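Local coordinates for protein uroporphyrinogen III cosynthase (HemD) (Helicobacter pylori, PDB 3P9Z) that probably catalyses the cyclisation of the linear tetrapyrrole hydroxymethylbilane to uroporphyrinogen III in porphyrin biosynthesis, at residues T20-E32 and Q138-T150. Numbering follows the deposited sequence.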
loop_
_atom_site.group_PDB
_atom_site.type_symbol
_atom_site.label_atom_id
_atom_site.label_comp_id
_atom_site.label_asym_id
_atom_site.label_seq_id
_atom_site.Cartn_x
_atom_site.Cartn_y
_atom_site.Cartn_z
ATOM N N THR A 20 -8.747 15.298 3.353
ATOM C CA THR A 20 -8.219 14.064 2.786
ATOM C C THR A 20 -9.282 13.319 1.968
ATOM O O THR A 20 -10.395 13.084 2.442
ATOM C CB THR A 20 -7.642 13.128 3.868
ATOM O OG1 THR A 20 -6.588 13.796 4.579
ATOM C CG2 THR A 20 -7.063 11.841 3.238
ATOM N N LEU A 21 -8.917 12.929 0.752
ATOM C CA LEU A 21 -9.789 12.119 -0.094
ATOM C C LEU A 21 -9.367 10.657 0.024
ATOM O O LEU A 21 -8.259 10.296 -0.383
ATOM C CB LEU A 21 -9.697 12.589 -1.551
ATOM C CG LEU A 21 -10.653 13.682 -2.074
ATOM C CD1 LEU A 21 -10.743 14.887 -1.150
ATOM C CD2 LEU A 21 -10.252 14.146 -3.476
ATOM N N ILE A 22 -10.235 9.827 0.598
ATOM C CA ILE A 22 -9.962 8.391 0.722
ATOM C C ILE A 22 -10.907 7.706 -0.248
ATOM O O ILE A 22 -12.080 7.435 0.069
ATOM C CB ILE A 22 -10.165 7.869 2.178
ATOM C CG1 ILE A 22 -9.276 8.651 3.160
ATOM C CG2 ILE A 22 -9.901 6.313 2.279
ATOM C CD1 ILE A 22 -9.680 8.474 4.653
ATOM N N LEU A 23 -10.393 7.434 -1.444
ATOM C CA LEU A 23 -11.239 6.975 -2.534
ATOM C C LEU A 23 -11.177 5.472 -2.788
ATOM O O LEU A 23 -11.921 4.948 -3.618
ATOM C CB LEU A 23 -10.861 7.712 -3.807
ATOM C CG LEU A 23 -10.833 9.240 -3.705
ATOM C CD1 LEU A 23 -10.304 9.795 -5.002
ATOM C CD2 LEU A 23 -12.218 9.765 -3.398
ATOM N N ASN A 24 -10.255 4.800 -2.106
ATOM C CA ASN A 24 -10.055 3.360 -2.262
ATOM C C ASN A 24 -10.373 2.702 -0.942
ATOM O O ASN A 24 -10.395 3.373 0.088
ATOM C CB ASN A 24 -8.600 3.078 -2.631
ATOM C CG ASN A 24 -8.243 3.621 -3.980
ATOM O OD1 ASN A 24 -7.490 4.594 -4.096
ATOM N ND2 ASN A 24 -8.810 3.028 -5.014
ATOM N N GLU A 25 -10.599 1.397 -0.973
ATOM C CA GLU A 25 -10.817 0.631 0.245
ATOM C C GLU A 25 -10.236 -0.776 0.096
ATOM O O GLU A 25 -10.110 -1.301 -1.003
ATOM C CB GLU A 25 -12.306 0.614 0.655
ATOM C CG GLU A 25 -13.223 -0.179 -0.271
ATOM C CD GLU A 25 -14.712 0.112 -0.059
ATOM O OE1 GLU A 25 -15.098 0.569 1.044
ATOM O OE2 GLU A 25 -15.506 -0.126 -1.002
ATOM N N PHE A 26 -9.842 -1.352 1.217
ATOM C CA PHE A 26 -9.240 -2.669 1.236
ATOM C C PHE A 26 -10.287 -3.715 1.486
ATOM O O PHE A 26 -11.143 -3.564 2.346
ATOM C CB PHE A 26 -8.103 -2.736 2.262
ATOM C CG PHE A 26 -6.892 -1.974 1.837
ATOM C CD1 PHE A 26 -6.043 -2.487 0.868
ATOM C CD2 PHE A 26 -6.632 -0.711 2.358
ATOM C CE1 PHE A 26 -4.922 -1.760 0.439
ATOM C CE2 PHE A 26 -5.523 0.016 1.938
ATOM C CZ PHE A 26 -4.668 -0.511 0.980
ATOM N N CYS A 27 -10.253 -4.743 0.665
ATOM C CA CYS A 27 -11.155 -5.865 0.840
ATOM C C CYS A 27 -10.339 -7.093 1.237
ATOM O O CYS A 27 -9.292 -7.382 0.666
ATOM C CB CYS A 27 -12.003 -6.087 -0.413
ATOM S SG CYS A 27 -13.018 -4.629 -0.844
ATOM N N TYR A 28 -10.813 -7.786 2.265
ATOM C CA TYR A 28 -10.085 -8.918 2.842
ATOM C C TYR A 28 -10.644 -10.264 2.414
ATOM O O TYR A 28 -11.865 -10.436 2.356
ATOM C CB TYR A 28 -10.079 -8.831 4.358
ATOM C CG TYR A 28 -9.334 -7.652 4.927
ATOM C CD1 TYR A 28 -8.310 -7.018 4.215
ATOM C CD2 TYR A 28 -9.624 -7.197 6.202
ATOM C CE1 TYR A 28 -7.614 -5.934 4.765
ATOM C CE2 TYR A 28 -8.936 -6.128 6.758
ATOM C CZ TYR A 28 -7.938 -5.508 6.040
ATOM O OH TYR A 28 -7.283 -4.455 6.617
ATOM N N TYR A 29 -9.739 -11.196 2.098
ATOM C CA TYR A 29 -10.089 -12.556 1.700
ATOM C C TYR A 29 -9.478 -13.558 2.673
ATOM O O TYR A 29 -8.276 -13.511 2.949
ATOM C CB TYR A 29 -9.607 -12.864 0.280
ATOM C CG TYR A 29 -10.042 -11.855 -0.748
ATOM C CD1 TYR A 29 -11.381 -11.762 -1.142
ATOM C CD2 TYR A 29 -9.127 -10.985 -1.321
ATOM C CE1 TYR A 29 -11.785 -10.826 -2.085
ATOM C CE2 TYR A 29 -9.520 -10.050 -2.267
ATOM C CZ TYR A 29 -10.844 -9.977 -2.645
ATOM O OH TYR A 29 -11.231 -9.042 -3.577
ATOM N N PRO A 30 -10.308 -14.462 3.212
ATOM C CA PRO A 30 -9.787 -15.469 4.137
ATOM C C PRO A 30 -8.691 -16.338 3.510
ATOM O O PRO A 30 -8.716 -16.633 2.314
ATOM C CB PRO A 30 -11.032 -16.318 4.467
ATOM C CG PRO A 30 -12.169 -15.373 4.305
ATOM C CD PRO A 30 -11.777 -14.552 3.080
ATOM N N LEU A 31 -7.726 -16.720 4.325
ATOM C CA LEU A 31 -6.706 -17.658 3.898
ATOM C C LEU A 31 -7.267 -19.070 4.015
ATOM O O LEU A 31 -7.522 -19.568 5.128
ATOM C CB LEU A 31 -5.439 -17.480 4.734
ATOM C CG LEU A 31 -4.241 -18.361 4.418
ATOM C CD1 LEU A 31 -3.623 -17.978 3.068
ATOM C CD2 LEU A 31 -3.244 -18.229 5.569
ATOM N N GLU A 32 -7.460 -19.697 2.860
ATOM C CA GLU A 32 -8.060 -21.025 2.751
ATOM C C GLU A 32 -7.012 -22.127 2.886
ATOM O O GLU A 32 -7.297 -23.204 3.445
ATOM C CB GLU A 32 -8.791 -21.173 1.408
ATOM N N GLN A 138 1.847 -18.517 -3.335
ATOM C CA GLN A 138 1.229 -17.201 -3.129
ATOM C C GLN A 138 -0.224 -17.385 -2.754
ATOM O O GLN A 138 -0.909 -18.225 -3.348
ATOM C CB GLN A 138 1.205 -16.408 -4.429
ATOM C CG GLN A 138 2.512 -16.269 -5.115
ATOM C CD GLN A 138 2.417 -15.304 -6.271
ATOM O OE1 GLN A 138 2.066 -15.682 -7.389
ATOM N NE2 GLN A 138 2.748 -14.067 -6.017
ATOM N N ALA A 139 -0.698 -16.598 -1.797
ATOM C CA ALA A 139 -2.133 -16.502 -1.538
ATOM C C ALA A 139 -2.530 -15.037 -1.456
ATOM O O ALA A 139 -1.942 -14.263 -0.700
ATOM C CB ALA A 139 -2.520 -17.230 -0.257
ATOM N N VAL A 140 -3.537 -14.689 -2.249
ATOM C CA VAL A 140 -4.164 -13.382 -2.264
ATOM C C VAL A 140 -5.032 -13.197 -1.003
ATOM O O VAL A 140 -6.042 -13.878 -0.821
ATOM C CB VAL A 140 -5.046 -13.258 -3.535
ATOM C CG1 VAL A 140 -5.906 -11.983 -3.502
ATOM C CG2 VAL A 140 -4.162 -13.316 -4.816
ATOM N N VAL A 141 -4.655 -12.272 -0.130
ATOM C CA VAL A 141 -5.451 -12.059 1.085
ATOM C C VAL A 141 -6.106 -10.681 1.137
ATOM O O VAL A 141 -6.876 -10.381 2.057
ATOM C CB VAL A 141 -4.640 -12.352 2.382
ATOM C CG1 VAL A 141 -4.163 -13.844 2.390
ATOM C CG2 VAL A 141 -3.470 -11.404 2.523
ATOM N N TYR A 142 -5.803 -9.832 0.158
ATOM C CA TYR A 142 -6.477 -8.532 0.101
ATOM C C TYR A 142 -6.459 -7.927 -1.290
ATOM O O TYR A 142 -5.675 -8.338 -2.149
ATOM C CB TYR A 142 -5.917 -7.536 1.147
ATOM C CG TYR A 142 -4.618 -6.887 0.739
ATOM C CD1 TYR A 142 -3.406 -7.532 0.962
ATOM C CD2 TYR A 142 -4.594 -5.637 0.109
ATOM C CE1 TYR A 142 -2.202 -6.967 0.583
ATOM C CE2 TYR A 142 -3.365 -5.052 -0.286
ATOM C CZ TYR A 142 -2.184 -5.732 -0.029
ATOM O OH TYR A 142 -0.968 -5.208 -0.395
ATOM N N GLU A 143 -7.349 -6.951 -1.484
ATOM C CA GLU A 143 -7.409 -6.171 -2.705
ATOM C C GLU A 143 -7.682 -4.713 -2.349
ATOM O O GLU A 143 -8.493 -4.417 -1.457
ATOM C CB GLU A 143 -8.501 -6.710 -3.623
ATOM C CG GLU A 143 -8.467 -6.112 -5.013
ATOM C CD GLU A 143 -9.589 -6.608 -5.910
ATOM O OE1 GLU A 143 -10.476 -7.348 -5.434
ATOM O OE2 GLU A 143 -9.579 -6.251 -7.108
ATOM N N ASN A 144 -6.973 -3.812 -3.023
ATOM C CA ASN A 144 -7.183 -2.384 -2.869
ATOM C C ASN A 144 -8.107 -1.971 -3.998
ATOM O O ASN A 144 -7.733 -2.029 -5.171
ATOM C CB ASN A 144 -5.850 -1.625 -2.924
ATOM C CG ASN A 144 -6.018 -0.125 -2.712
ATOM O OD1 ASN A 144 -6.922 0.326 -2.001
ATOM N ND2 ASN A 144 -5.132 0.658 -3.330
ATOM N N LYS A 145 -9.321 -1.580 -3.632
ATOM C CA LYS A 145 -10.424 -1.448 -4.570
ATOM C C LYS A 145 -11.020 -0.033 -4.549
ATOM O O LYS A 145 -11.130 0.584 -3.484
ATOM C CB LYS A 145 -11.516 -2.430 -4.136
ATOM C CG LYS A 145 -12.321 -3.025 -5.247
ATOM C CD LYS A 145 -13.088 -4.241 -4.725
ATOM C CE LYS A 145 -14.121 -4.723 -5.735
ATOM N NZ LYS A 145 -15.316 -3.829 -5.728
ATOM N N LEU A 146 -11.450 0.439 -5.717
ATOM C CA LEU A 146 -12.147 1.725 -5.848
ATOM C C LEU A 146 -13.457 1.762 -5.056
ATOM O O LEU A 146 -14.277 0.870 -5.196
ATOM C CB LEU A 146 -12.448 2.021 -7.323
ATOM C CG LEU A 146 -13.169 3.351 -7.582
ATOM C CD1 LEU A 146 -12.240 4.529 -7.287
ATOM C CD2 LEU A 146 -13.737 3.447 -9.007
ATOM N N LYS A 147 -13.654 2.797 -4.243
ATOM C CA LYS A 147 -14.943 2.991 -3.555
ATOM C C LYS A 147 -16.065 3.306 -4.543
ATOM O O LYS A 147 -15.833 3.897 -5.603
ATOM C CB LYS A 147 -14.882 4.126 -2.533
ATOM C CG LYS A 147 -14.076 3.837 -1.312
ATOM C CD LYS A 147 -14.185 4.994 -0.319
ATOM C CE LYS A 147 -13.422 4.672 0.943
ATOM N NZ LYS A 147 -13.471 5.818 1.895
ATOM N N HIS A 148 -17.276 2.895 -4.189
ATOM C CA HIS A 148 -18.469 3.228 -4.957
ATOM C C HIS A 148 -19.073 4.409 -4.234
ATOM O O HIS A 148 -19.742 4.222 -3.224
ATOM C CB HIS A 148 -19.465 2.056 -4.927
ATOM C CG HIS A 148 -19.105 0.917 -5.831
ATOM N ND1 HIS A 148 -17.810 0.647 -6.224
ATOM C CD2 HIS A 148 -19.874 -0.038 -6.404
ATOM C CE1 HIS A 148 -17.800 -0.416 -7.008
ATOM N NE2 HIS A 148 -19.041 -0.855 -7.129
ATOM N N LEU A 149 -18.820 5.621 -4.717
ATOM C CA LEU A 149 -19.323 6.824 -4.049
ATOM C C LEU A 149 -20.613 7.342 -4.660
ATOM O O LEU A 149 -20.752 7.413 -5.892
ATOM C CB LEU A 149 -18.281 7.951 -4.054
ATOM C CG LEU A 149 -16.880 7.638 -3.519
ATOM C CD1 LEU A 149 -15.910 8.660 -4.052
ATOM C CD2 LEU A 149 -16.864 7.584 -1.993
ATOM N N THR A 150 -21.547 7.722 -3.790
ATOM C CA THR A 150 -22.802 8.321 -4.214
ATOM C C THR A 150 -22.535 9.725 -4.761
ATOM O O THR A 150 -21.455 10.292 -4.542
ATOM C CB THR A 150 -23.775 8.466 -3.039
ATOM O OG1 THR A 150 -23.248 9.444 -2.136
ATOM C CG2 THR A 150 -23.995 7.112 -2.309
HETATM O O HOH W 1 -17.528 1.203 -1.846
#
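Phe26 and Tyr142 lie side by side on one face of an antiparallel two-stranded ribbon, both side chains pointing the same way. Their ring planes stand 60° apart, and Phe26 CD1 comes 3.5 Å from Tyr142 CD2. The Asn144 amide stacks on the Phe26 ring, with the two planes 22° apart and OD1 over the face near the rim. CB of Asn144 comes 3.5 Å from Phe26 CE1. With chi1 at -178°, CG swings to the side opposite the main-chain N, and this lays the amide over the ring. Glu143 is on the opposite face, and Tyr29, just past the end of its strand, crosses it obliquely. The Tyr29 OH donates to the anti lone pair of Glu143 OE1 at 2.6 Å, and that oxygen lies in the plane of the ring, at its edge. The Glu143 chain, extended beyond CG, carries the carboxylate out to this hydroxyl.

Main-chain bonds pair Glu25 with Lys145 and Cys27 with Glu143 in both directions. Tyr29 N bonds Val141 O at 3.0 Å. At the other end, Lys147 N bonds Leu23 O. The extended Lys147 chain passes back along residues 22-24, and its NZ reaches Ile22 O at 2.8 Å from above the carbonyl plane. A water links Glu25 OE2 to His148 N.

The ribbon bridges the two lobes, as in other uroporphyrinogen-III synthases, where the active site is thought to lie in the cleft between domains. A malonate ion, probably from the crystallisation liquor, lies about 4 Å from the Tyr142 side chain. Helix 46-55 meets Phe26 and Tyr28, helix 170-179 meets Asn24, Asn144 and Leu146, and strand 112-118 pairs with Ala139 and Val141.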